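Local atomic coordinates of cell division control protein 4 (Saccharomyces cerevisiae, PDB entry 3V7D), a protein that recognises phosphorylated target proteins, such as the CDK inhibitor Sic1, as the substrate-binding subunit of an SCF ubiquitin ligase, marking them for proteasomal degradation. Residues K385-T397 with L406-L419. The protein carries 1 engineered substitution. Sequence-based numbering, arbitrary orientation.
Sequences KFSYHHTNLSAIT and LVSGSENQFNIYNL
The imidazole of His390 bridges two serines of strand 406-410: ND1 meets Ser410 OG at 2.7 Å and NE2 meets Ser408 OG at 2.8 Å, both nearly straight hydrogen bonds at the ring edge. With CG anti to its carbonyl carbon (chi1 -76°), the ring enters between Ile396 CD1, centred 3.5 Å above one face, and Asn415 ND2 over the other. Asn415 ND2 also donates to Gln413 OE1, and Gln413 NE2 donates to Thr391 OG1 (2.9 Å), so the Gln413 amide is held at both ends. Asn392 ND2 donates to Glu411 O (2.7 Å), which lies in the plane of its amide, while OD1 accepts hydrogen bonds from Ser394 N and OG, both on one face; the bond from N closes an Asx turn. With an alanine in place of this asparagine, Glu411 O would probably lose this donor and Ser394 N and OG their shared acceptor. Farther along, Tyr388 lies obliquely over Tyr417, planes 31° apart, and Leu419 CD2 makes a CH-pi contact 3.9 Å from the Phe386 ring centroid. Phe386 also meets Phe364 edge-to-face, and Ala395 and Thr397 pack on the backbone of the bound peptide. The contact thus joins the outer strand of one propeller blade to the next blade's middle strands, with a variant of the buried His-Ser network of WD40 beta-propellers, Tyr417 standing in the usual place of the tryptophan.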
ATOM      1  N   LYS B 385      -7.114  -9.430  11.899  1.00 36.84           N
ATOM      2  CA  LYS B 385      -7.659  -9.296  10.549  1.00 36.96           C
ATOM      3  C   LYS B 385      -7.626 -10.609   9.785  1.00 36.21           C
ATOM      4  O   LYS B 385      -8.574 -10.940   9.081  1.00 37.55           O
ATOM      5  CB  LYS B 385      -6.916  -8.215   9.764  1.00 38.48           C
ATOM      6  CG  LYS B 385      -6.833  -6.890  10.489  1.00 42.36           C
ATOM      7  CD  LYS B 385      -8.209  -6.389  10.882  1.00 42.59           C
ATOM      8  CE  LYS B 385      -9.014  -5.974   9.670  1.00 47.72           C
ATOM      9  NZ  LYS B 385     -10.193  -5.151  10.074  1.00 52.73           N
ATOM     10  N   PHE B 386      -6.531 -11.352   9.911  1.00 37.46           N
ATOM     11  CA  PHE B 386      -6.442 -12.661   9.276  1.00 31.83           C
ATOM     12  C   PHE B 386      -5.506 -13.631   9.991  1.00 32.57           C
ATOM     13  O   PHE B 386      -4.665 -13.232  10.792  1.00 32.39           O
ATOM     14  CB  PHE B 386      -6.107 -12.558   7.777  1.00 29.08           C
ATOM     15  CG  PHE B 386      -4.812 -11.838   7.465  1.00 33.95           C
ATOM     16  CD1 PHE B 386      -3.593 -12.492   7.555  1.00 32.02           C
ATOM     17  CD2 PHE B 386      -4.825 -10.521   7.031  1.00 30.79           C
ATOM     18  CE1 PHE B 386      -2.409 -11.840   7.247  1.00 25.97           C
ATOM     19  CE2 PHE B 386      -3.649  -9.865   6.722  1.00 32.57           C
ATOM     20  CZ  PHE B 386      -2.437 -10.526   6.832  1.00 29.46           C
ATOM     21  N   SER B 387      -5.674 -14.911   9.689  1.00 37.31           N
ATOM     22  CA  SER B 387      -4.902 -15.964  10.323  1.00 37.54           C
ATOM     23  C   SER B 387      -4.666 -17.085   9.318  1.00 36.90           C
ATOM     24  O   SER B 387      -5.613 -17.581   8.700  1.00 38.23           O
ATOM     25  CB  SER B 387      -5.653 -16.500  11.542  1.00 36.24           C
ATOM     26  OG  SER B 387      -4.964 -17.594  12.121  1.00 43.07           O
ATOM     27  N   TYR B 388      -3.405 -17.472   9.145  1.00 30.54           N
ATOM     28  CA  TYR B 388      -3.073 -18.561   8.231  1.00 32.03           C
ATOM     29  C   TYR B 388      -2.082 -19.531   8.851  1.00 33.41           C
ATOM     30  O   TYR B 388      -1.363 -19.185   9.788  1.00 31.37           O
ATOM     31  CB  TYR B 388      -2.516 -18.024   6.908  1.00 33.47           C
ATOM     32  CG  TYR B 388      -3.502 -17.194   6.115  1.00 35.62           C
ATOM     33  CD1 TYR B 388      -4.566 -17.790   5.449  1.00 35.88           C
ATOM     34  CD2 TYR B 388      -3.362 -15.815   6.030  1.00 33.96           C
ATOM     35  CE1 TYR B 388      -5.467 -17.031   4.723  1.00 36.24           C
ATOM     36  CE2 TYR B 388      -4.251 -15.049   5.307  1.00 33.45           C
ATOM     37  CZ  TYR B 388      -5.301 -15.658   4.657  1.00 38.12           C
ATOM     38  OH  TYR B 388      -6.185 -14.887   3.938  1.00 35.05           O
ATOM     39  N   HIS B 389      -2.047 -20.747   8.316  1.00 31.86           N
ATOM     40  CA  HIS B 389      -1.132 -21.769   8.799  1.00 33.84           C
ATOM     41  C   HIS B 389      -0.721 -22.694   7.655  1.00 32.63           C
ATOM     42  O   HIS B 389      -1.568 -23.250   6.964  1.00 31.86           O
ATOM     43  CB  HIS B 389      -1.801 -22.580   9.910  1.00 35.08           C
ATOM     44  CG  HIS B 389      -0.889 -22.920  11.043  1.00 43.08           C
ATOM     45  ND1 HIS B 389      -1.036 -22.380  12.303  1.00 45.14           N
ATOM     46  CD2 HIS B 389       0.185 -23.744  11.109  1.00 48.19           C
ATOM     47  CE1 HIS B 389      -0.096 -22.861  13.098  1.00 46.51           C
ATOM     48  NE2 HIS B 389       0.659 -23.689  12.397  1.00 48.25           N
ATOM     49  N   HIS B 390       0.580 -22.846   7.444  1.00 30.90           N
ATOM     50  CA  HIS B 390       1.060 -23.808   6.462  1.00 31.18           C
ATOM     51  C   HIS B 390       0.726 -25.216   6.955  1.00 29.99           C
ATOM     52  O   HIS B 390       1.033 -25.572   8.093  1.00 29.01           O
ATOM     53  CB  HIS B 390       2.562 -23.634   6.216  1.00 31.90           C
ATOM     54  CG  HIS B 390       2.898 -22.447   5.362  1.00 34.88           C
ATOM     55  ND1 HIS B 390       4.098 -22.322   4.694  1.00 32.52           N
ATOM     56  CD2 HIS B 390       2.184 -21.335   5.065  1.00 30.75           C
ATOM     57  CE1 HIS B 390       4.109 -21.184   4.023  1.00 36.42           C
ATOM     58  NE2 HIS B 390       2.960 -20.565   4.233  1.00 34.33           N
ATOM     59  N   THR B 391       0.076 -26.001   6.101  1.00 28.88           N
ATOM     60  CA  THR B 391      -0.509 -27.277   6.510  1.00 31.82           C
ATOM     61  C   THR B 391       0.508 -28.319   6.971  1.00 36.53           C
ATOM     62  O   THR B 391       0.158 -29.243   7.703  1.00 40.25           O
ATOM     63  CB  THR B 391      -1.377 -27.893   5.389  1.00 36.38           C
ATOM     64  OG1 THR B 391      -0.616 -27.959   4.178  1.00 37.88           O
ATOM     65  CG2 THR B 391      -2.627 -27.057   5.152  1.00 33.11           C
ATOM     66  N   ASN B 392       1.760 -28.191   6.544  1.00 33.43           N
ATOM     67  CA  ASN B 392       2.768 -29.151   6.989  1.00 37.84           C
ATOM     68  C   ASN B 392       3.421 -28.730   8.301  1.00 33.70           C
ATOM     69  O   ASN B 392       4.335 -29.391   8.789  1.00 33.29           O
ATOM     70  CB  ASN B 392       3.810 -29.455   5.902  1.00 38.76           C
ATOM     71  CG  ASN B 392       4.650 -28.248   5.531  1.00 47.49           C
ATOM     72  OD1 ASN B 392       4.488 -27.158   6.085  1.00 48.80           O
ATOM     73  ND2 ASN B 392       5.567 -28.442   4.590  1.00 50.55           N
ATOM     74  N   LEU B 393       2.936 -27.625   8.861  1.00 36.76           N
ATOM     75  CA  LEU B 393       3.361 -27.160  10.178  1.00 38.39           C
ATOM     76  C   LEU B 393       4.862 -26.897  10.238  1.00 40.12           C
ATOM     77  O   LEU B 393       5.481 -26.988  11.298  1.00 40.26           O
ATOM     78  CB  LEU B 393       2.947 -28.165  11.258  1.00 36.35           C
ATOM     79  CG  LEU B 393       1.455 -28.490  11.277  1.00 37.87           C
ATOM     80  CD1 LEU B 393       1.135 -29.521  12.350  1.00 37.07           C
ATOM     81  CD2 LEU B 393       0.632 -27.221  11.475  1.00 32.08           C
ATOM     82  N   SER B 394       5.445 -26.575   9.092  1.00 38.52           N
ATOM     83  CA  SER B 394       6.856 -26.237   9.033  1.00 42.57           C
ATOM     84  C   SER B 394       7.031 -24.755   9.341  1.00 38.14           C
ATOM     85  O   SER B 394       6.137 -23.949   9.087  1.00 34.28           O
ATOM     86  CB  SER B 394       7.426 -26.556   7.653  1.00 45.36           C
ATOM     87  OG  SER B 394       6.739 -25.826   6.647  1.00 48.74           O
ATOM     88  N   ALA B 395       8.190 -24.410   9.888  1.00 36.01           N
ATOM     89  CA  ALA B 395       8.508 -23.037  10.241  1.00 36.45           C
ATOM     90  C   ALA B 395       8.437 -22.110   9.032  1.00 38.37           C
ATOM     91  O   ALA B 395       8.928 -22.449   7.954  1.00 36.83           O
ATOM     92  CB  ALA B 395       9.894 -22.983  10.854  1.00 30.84           C
ATOM     93  N   ILE B 396       7.825 -20.940   9.206  1.00 30.68           N
ATOM     94  CA  ILE B 396       7.815 -19.953   8.132  1.00 30.15           C
ATOM     95  C   ILE B 396       9.209 -19.366   7.951  1.00 32.41           C
ATOM     96  O   ILE B 396       9.766 -18.779   8.877  1.00 37.31           O
ATOM     97  CB  ILE B 396       6.819 -18.813   8.393  1.00 34.82           C
ATOM     98  CG1 ILE B 396       5.414 -19.375   8.622  1.00 30.19           C
ATOM     99  CG2 ILE B 396       6.814 -17.839   7.216  1.00 29.02           C
ATOM    100  CD1 ILE B 396       4.902 -20.212   7.469  1.00 30.23           C
ATOM    101  N   THR B 397       9.777 -19.535   6.762  1.00 28.17           N
ATOM    102  CA  THR B 397      11.123 -19.038   6.495  1.00 29.15           C
ATOM    103  C   THR B 397      11.095 -17.617   5.937  1.00 33.68           C
ATOM    104  O   THR B 397      12.011 -16.828   6.174  1.00 31.46           O
ATOM    105  CB  THR B 397      11.874 -19.956   5.515  1.00 34.74           C
ATOM    106  OG1 THR B 397      11.060 -20.182   4.360  1.00 41.48           O
ATOM    107  CG2 THR B 397      12.178 -21.293   6.167  1.00 36.38           C
ATOM    108  N   LEU B 406      -0.794 -11.654   0.231  1.00 33.99           N
ATOM    109  CA  LEU B 406       0.227 -12.269   1.071  1.00 31.87           C
ATOM    110  C   LEU B 406       0.871 -13.433   0.314  1.00 34.00           C
ATOM    111  O   LEU B 406       0.174 -14.288  -0.235  1.00 32.53           O
ATOM    112  CB  LEU B 406      -0.380 -12.779   2.379  1.00 27.97           C
ATOM    113  CG  LEU B 406       0.478 -13.709   3.250  1.00 28.73           C
ATOM    114  CD1 LEU B 406       1.654 -12.963   3.855  1.00 27.61           C
ATOM    115  CD2 LEU B 406      -0.350 -14.401   4.350  1.00 21.81           C
ATOM    116  N   VAL B 407       2.200 -13.451   0.271  1.00 27.86           N
ATOM    117  CA  VAL B 407       2.929 -14.592  -0.262  1.00 31.59           C
ATOM    118  C   VAL B 407       3.833 -15.121   0.845  1.00 31.56           C
ATOM    119  O   VAL B 407       4.600 -14.362   1.423  1.00 29.38           O
ATOM    120  CB  VAL B 407       3.792 -14.213  -1.485  1.00 32.29           C
ATOM    121  CG1 VAL B 407       4.570 -15.426  -1.975  1.00 35.27           C
ATOM    122  CG2 VAL B 407       2.930 -13.655  -2.601  1.00 25.81           C
ATOM    123  N   SER B 408       3.735 -16.410   1.154  1.00 30.88           N
ATOM    124  CA  SER B 408       4.521 -16.982   2.252  1.00 27.51           C
ATOM    125  C   SER B 408       5.265 -18.244   1.831  1.00 32.12           C
ATOM    126  O   SER B 408       4.851 -18.948   0.909  1.00 35.87           O
ATOM    127  CB  SER B 408       3.626 -17.275   3.458  1.00 27.44           C
ATOM    128  OG  SER B 408       2.509 -18.070   3.087  1.00 26.10           O
ATOM    129  N   GLY B 409       6.369 -18.528   2.509  1.00 34.78           N
ATOM    130  CA  GLY B 409       7.183 -19.673   2.161  1.00 35.72           C
ATOM    131  C   GLY B 409       7.698 -20.462   3.349  1.00 34.49           C
ATOM    132  O   GLY B 409       7.986 -19.914   4.421  1.00 31.49           O
ATOM    133  N   SER B 410       7.808 -21.767   3.150  1.00 30.29           N
ATOM    134  CA  SER B 410       8.416 -22.657   4.132  1.00 29.14           C
ATOM    135  C   SER B 410       8.786 -23.936   3.403  1.00 35.15           C
ATOM    136  O   SER B 410       8.588 -24.038   2.193  1.00 36.61           O
ATOM    137  CB  SER B 410       7.444 -22.966   5.267  1.00 28.99           C
ATOM    138  OG  SER B 410       6.352 -23.742   4.809  1.00 32.10           O
ATOM    139  N   GLU B 411       9.316 -24.908   4.135  1.00 34.37           N
ATOM    140  CA  GLU B 411       9.724 -26.171   3.541  1.00 35.15           C
ATOM    141  C   GLU B 411       8.593 -26.794   2.729  1.00 33.54           C
ATOM    142  O   GLU B 411       7.500 -27.028   3.248  1.00 36.34           O
ATOM    143  CB  GLU B 411      10.199 -27.133   4.628  1.00 39.88           C
ATOM    144  CG  GLU B 411      10.725 -28.448   4.095  1.00 50.25           C
ATOM    145  CD  GLU B 411      11.383 -29.281   5.176  1.00 61.27           C
ATOM    146  OE1 GLU B 411      12.562 -29.015   5.499  1.00 58.86           O
ATOM    147  OE2 GLU B 411      10.716 -30.195   5.708  1.00 66.36           O
ATOM    148  N   ASN B 412       8.866 -27.022   1.445  1.00 33.04           N
ATOM    149  CA  ASN B 412       7.913 -27.617   0.507  1.00 34.36           C
ATOM    150  C   ASN B 412       6.658 -26.795   0.221  1.00 35.58           C
ATOM    151  O   ASN B 412       5.749 -27.270  -0.463  1.00 35.61           O
ATOM    152  CB  ASN B 412       7.518 -29.030   0.949  1.00 38.08           C
ATOM    153  CG  ASN B 412       8.686 -29.991   0.934  1.00 44.50           C
ATOM    154  OD1 ASN B 412       9.513 -29.970   0.020  1.00 49.16           O
ATOM    155  ND2 ASN B 412       8.766 -30.838   1.953  1.00 42.09           N
ATOM    156  N   GLN B 413       6.603 -25.566   0.726  1.00 30.80           N
ATOM    157  CA  GLN B 413       5.399 -24.752   0.547  1.00 33.08           C
ATOM    158  C   GLN B 413       5.654 -23.320   0.084  1.00 30.66           C
ATOM    159  O   GLN B 413       6.523 -22.620   0.606  1.00 34.88           O
ATOM    160  CB  GLN B 413       4.557 -24.729   1.825  1.00 30.44           C
ATOM    161  CG  GLN B 413       3.947 -26.069   2.194  1.00 38.06           C
ATOM    162  CD  GLN B 413       2.571 -25.919   2.813  1.00 42.63           C
ATOM    163  OE1 GLN B 413       2.032 -24.814   2.903  1.00 45.12           O
ATOM    164  NE2 GLN B 413       1.990 -27.032   3.231  1.00 37.64           N
ATOM    165  N   PHE B 414       4.866 -22.896  -0.893  1.00 29.68           N
ATOM    166  CA  PHE B 414       4.915 -21.540  -1.410  1.00 30.16           C
ATOM    167  C   PHE B 414       3.473 -21.150  -1.704  1.00 30.80           C
ATOM    168  O   PHE B 414       2.857 -21.676  -2.633  1.00 32.95           O
ATOM    169  CB  PHE B 414       5.776 -21.498  -2.673  1.00 32.72           C
ATOM    170  CG  PHE B 414       5.946 -20.121  -3.260  1.00 34.56           C
ATOM    171  CD1 PHE B 414       6.863 -19.232  -2.724  1.00 34.90           C
ATOM    172  CD2 PHE B 414       5.209 -19.730  -4.369  1.00 31.79           C
ATOM    173  CE1 PHE B 414       7.032 -17.969  -3.269  1.00 34.66           C
ATOM    174  CE2 PHE B 414       5.370 -18.467  -4.921  1.00 32.01           C
ATOM    175  CZ  PHE B 414       6.285 -17.585  -4.371  1.00 29.98           C
ATOM    176  N   ASN B 415       2.929 -20.249  -0.891  1.00 32.51           N
ATOM    177  CA  ASN B 415       1.509 -19.908  -0.953  1.00 30.67           C
ATOM    178  C   ASN B 415       1.226 -18.439  -1.277  1.00 28.90           C
ATOM    179  O   ASN B 415       1.912 -17.539  -0.800  1.00 26.59           O
ATOM    180  CB  ASN B 415       0.822 -20.276   0.364  1.00 28.65           C
ATOM    181  CG  ASN B 415       0.936 -21.752   0.689  1.00 30.94           C
ATOM    182  OD1 ASN B 415       0.650 -22.606  -0.149  1.00 31.11           O
ATOM    183  ND2 ASN B 415       1.368 -22.061   1.906  1.00 30.81           N
ATOM    184  N   ILE B 416       0.194 -18.215  -2.082  1.00 33.97           N
ATOM    185  CA  ILE B 416      -0.257 -16.873  -2.413  1.00 27.75           C
ATOM    186  C   ILE B 416      -1.692 -16.717  -1.919  1.00 30.96           C
ATOM    187  O   ILE B 416      -2.583 -17.470  -2.333  1.00 30.95           O
ATOM    188  CB  ILE B 416      -0.181 -16.622  -3.938  1.00 25.29           C
ATOM    189  CG1 ILE B 416       1.249 -16.832  -4.439  1.00 26.17           C
ATOM    190  CG2 ILE B 416      -0.669 -15.217  -4.288  1.00 23.13           C
ATOM    191  CD1 ILE B 416       1.413 -16.638  -5.932  1.00 27.78           C
ATOM    192  N   TYR B 417      -1.915 -15.760  -1.020  1.00 25.34           N
ATOM    193  CA  TYR B 417      -3.249 -15.549  -0.451  1.00 29.77           C
ATOM    194  C   TYR B 417      -3.895 -14.228  -0.879  1.00 33.18           C
ATOM    195  O   TYR B 417      -3.250 -13.180  -0.893  1.00 30.55           O
ATOM    196  CB  TYR B 417      -3.205 -15.580   1.078  1.00 32.17           C
ATOM    197  CG  TYR B 417      -2.600 -16.819   1.700  1.00 34.10           C
ATOM    198  CD1 TYR B 417      -1.233 -16.896   1.956  1.00 28.18           C
ATOM    199  CD2 TYR B 417      -3.398 -17.895   2.065  1.00 29.58           C
ATOM    200  CE1 TYR B 417      -0.677 -18.021   2.542  1.00 28.06           C
ATOM    201  CE2 TYR B 417      -2.851 -19.025   2.649  1.00 28.61           C
ATOM    202  CZ  TYR B 417      -1.493 -19.084   2.887  1.00 30.96           C
ATOM    203  OH  TYR B 417      -0.954 -20.209   3.472  1.00 35.20           O
ATOM    204  N   ASN B 418      -5.180 -14.295  -1.212  1.00 33.17           N
ATOM    205  CA  ASN B 418      -6.007 -13.112  -1.421  1.00 26.36           C
ATOM    206  C   ASN B 418      -6.453 -12.578  -0.065  1.00 31.93           C
ATOM    207  O   ASN B 418      -7.272 -13.203   0.608  1.00 35.90           O
ATOM    208  CB  ASN B 418      -7.230 -13.493  -2.262  1.00 26.48           C
ATOM    209  CG  ASN B 418      -8.141 -12.311  -2.580  1.00 30.47           C
ATOM    210  OD1 ASN B 418      -8.219 -11.330  -1.833  1.00 29.90           O
ATOM    211  ND2 ASN B 418      -8.854 -12.415  -3.694  1.00 26.10           N
ATOM    212  N   LEU B 419      -5.927 -11.424   0.335  1.00 27.23           N
ATOM    213  CA  LEU B 419      -6.239 -10.873   1.651  1.00 29.71           C
ATOM    214  C   LEU B 419      -7.637 -10.257   1.746  1.00 35.34           C
ATOM    215  O   LEU B 419      -8.144 -10.042   2.845  1.00 33.80           O
ATOM    216  CB  LEU B 419      -5.179  -9.859   2.091  1.00 30.72           C
ATOM    217  CG  LEU B 419      -3.783 -10.436   2.341  1.00 32.27           C
ATOM    218  CD1 LEU B 419      -2.870  -9.376   2.940  1.00 25.73           C
ATOM    219  CD2 LEU B 419      -3.853 -11.667   3.242  1.00 27.72           C
TER
HETATM  220  O   HOH W   1      -2.628 -22.426   4.190  1.00 40.03           O
HETATM  221  O   HOH W   2      -0.622 -24.471   3.506  1.00 35.56           O
HETATM  222  O   HOH W   3      10.172 -24.591   7.099  1.00 36.33           O